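Local coordinates for DNA repair protein RAD2 (Saccharomyces cerevisiae, PDB 4Q0W) that cuts DNA as a structure-selective, magnesium-dependent endonuclease of the XPG/RAD2 family, making an incision essential to nucleotide excision repair, at a contact of chain A with DNA. Sequence-based numbering; all coordinates share one arbitrary frame.

A contact of chain A with DNA. Residues 1, 32, 191-193. With nucleotides of chain B.
Ser193 grips the phosphate of DA5 with two donors on one oxygen. Its backbone N gives OP1 a hydrogen bond of 3.0 Å that is almost straight (177° at H), and its hydroxyl OG adds a second at 3.1 Å. The hydroxyl can join in because chi1 of 55° sets OG between the backbone N and the carbonyl carbon, on the phosphate side. Water 1, 2.6 Å from OG, also meets OP1, so the same oxygen has a third, solvent-borne partner. One nucleotide back, the carboxylate of Asp192 lies alongside the sugar of DG4, OD2 coming to 3.5 Å from C5'. With CG anti to the backbone N (chi1 -167°), that oxygen also holds water 2 at 2.7 Å, which reaches OP1 of DG4. Gly1 bonds weakly to this carboxylate and brings its CA near OP2 of DA5.

Ile32 makes the apolar contact: CD1 packs 3.7 Å from C1' of the DT3 deoxyribose, and CG2 faces C4'. Shortening this side chain to an alanine removes CD1 and CG2, which would probably open a gap against the DT3 sugar and hold that nucleotide less firmly. Base readout is minimal: CD1 merely approaches O2 of DT3, on the minor-groove side, at 3.8 Å, and the direct hydrogen bonds go to phosphate. This sequence-independent grip lays one strand of the duplex beside Asp192, a predicted ligand of the second magnesium, and so probably helps position substrate at the nuclease centre.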
# COMPACT_ATOMS: atom_id res chain seq x y z
N GLY A 1 -9.68 5.84 -18.46
CA GLY A 1 -9.59 6.79 -17.36
C GLY A 1 -8.16 7.12 -16.98
O GLY A 1 -7.21 6.50 -17.45
N ILE A 32 -18.71 0.69 -22.55
CA ILE A 32 -18.27 -0.56 -21.93
C ILE A 32 -19.38 -1.35 -21.22
O ILE A 32 -19.11 -2.34 -20.54
CB ILE A 32 -17.08 -0.35 -20.95
CG1 ILE A 32 -17.51 0.47 -19.73
CG2 ILE A 32 -15.89 0.29 -21.65
CD1 ILE A 32 -16.61 0.27 -18.53
N ASP A 191 -18.61 6.99 -15.93
CA ASP A 191 -17.75 6.84 -14.77
C ASP A 191 -16.28 6.99 -15.14
O ASP A 191 -15.39 6.86 -14.28
CB ASP A 191 -17.98 5.49 -14.10
CG ASP A 191 -19.40 5.31 -13.60
OD1 ASP A 191 -20.09 6.33 -13.36
OD2 ASP A 191 -19.83 4.14 -13.45
N ASP A 192 -16.02 7.25 -16.42
CA ASP A 192 -14.64 7.24 -16.91
C ASP A 192 -14.02 8.64 -16.83
O ASP A 192 -14.45 9.56 -17.53
CB ASP A 192 -14.59 6.72 -18.35
CG ASP A 192 -13.16 6.40 -18.81
OD1 ASP A 192 -12.28 7.26 -18.67
OD2 ASP A 192 -12.91 5.27 -19.29
N SER A 193 -13.01 8.79 -15.99
CA SER A 193 -12.37 10.09 -15.76
C SER A 193 -11.77 10.76 -17.00
O SER A 193 -11.51 11.96 -16.97
CB SER A 193 -11.31 10.00 -14.66
OG SER A 193 -10.35 8.99 -14.94
P DT B 3 -10.40 -4.64 -21.11
O5' DT B 3 -11.96 -4.50 -20.76
C5' DT B 3 -12.77 -3.54 -21.43
C4' DT B 3 -13.46 -2.63 -20.43
O4' DT B 3 -14.38 -3.38 -19.61
C3' DT B 3 -12.50 -1.97 -19.46
O3' DT B 3 -12.24 -0.65 -19.91
C2' DT B 3 -13.21 -1.97 -18.10
C1' DT B 3 -14.48 -2.77 -18.34
N1 DT B 3 -14.69 -3.87 -17.36
C2 DT B 3 -15.61 -3.71 -16.35
O2 DT B 3 -16.26 -2.69 -16.19
N3 DT B 3 -15.73 -4.79 -15.52
C4 DT B 3 -15.03 -5.99 -15.61
O4 DT B 3 -15.20 -6.91 -14.82
C5 DT B 3 -14.08 -6.07 -16.70
C7 DT B 3 -13.27 -7.31 -16.90
C6 DT B 3 -13.95 -5.02 -17.51
P DG B 4 -10.98 0.16 -19.33
OP1 DG B 4 -10.53 1.10 -20.38
OP2 DG B 4 -10.03 -0.83 -18.76
O5' DG B 4 -11.60 0.99 -18.11
C5' DG B 4 -12.65 1.90 -18.32
C4' DG B 4 -13.07 2.44 -16.97
O4' DG B 4 -13.60 1.37 -16.14
C3' DG B 4 -11.94 3.07 -16.16
O3' DG B 4 -12.48 4.21 -15.50
C2' DG B 4 -11.50 1.97 -15.18
C1' DG B 4 -12.82 1.22 -14.95
N9 DG B 4 -12.69 -0.22 -14.76
C8 DG B 4 -11.80 -1.09 -15.38
N7 DG B 4 -11.96 -2.33 -15.02
C5 DG B 4 -13.01 -2.30 -14.11
C6 DG B 4 -13.62 -3.36 -13.40
O6 DG B 4 -13.33 -4.56 -13.43
N1 DG B 4 -14.65 -2.89 -12.58
C2 DG B 4 -15.04 -1.56 -12.48
N2 DG B 4 -16.06 -1.27 -11.64
N3 DG B 4 -14.47 -0.56 -13.16
C4 DG B 4 -13.47 -1.01 -13.95
P DA B 5 -11.66 4.98 -14.34
OP1 DA B 5 -12.06 6.41 -14.46
OP2 DA B 5 -10.22 4.60 -14.40
O5' DA B 5 -12.23 4.33 -12.98
C5' DA B 5 -13.65 4.35 -12.74
C4' DA B 5 -13.99 3.79 -11.38
O4' DA B 5 -13.82 2.35 -11.39
C3' DA B 5 -13.15 4.32 -10.21
O3' DA B 5 -14.05 4.62 -9.14
C2' DA B 5 -12.20 3.16 -9.89
C1' DA B 5 -13.03 1.94 -10.29
N9 DA B 5 -12.29 0.77 -10.77
C8 DA B 5 -11.32 0.72 -11.74
N7 DA B 5 -10.87 -0.49 -11.98
C5 DA B 5 -11.61 -1.30 -11.11
C6 DA B 5 -11.60 -2.69 -10.88
N6 DA B 5 -10.80 -3.55 -11.53
N1 DA B 5 -12.47 -3.17 -9.95
C2 DA B 5 -13.27 -2.32 -9.31
N3 DA B 5 -13.36 -0.99 -9.44
C4 DA B 5 -12.49 -0.54 -10.37
O HOH W 1 -10.05 7.51 -12.85
O HOH W 2 -10.76 4.31 -20.60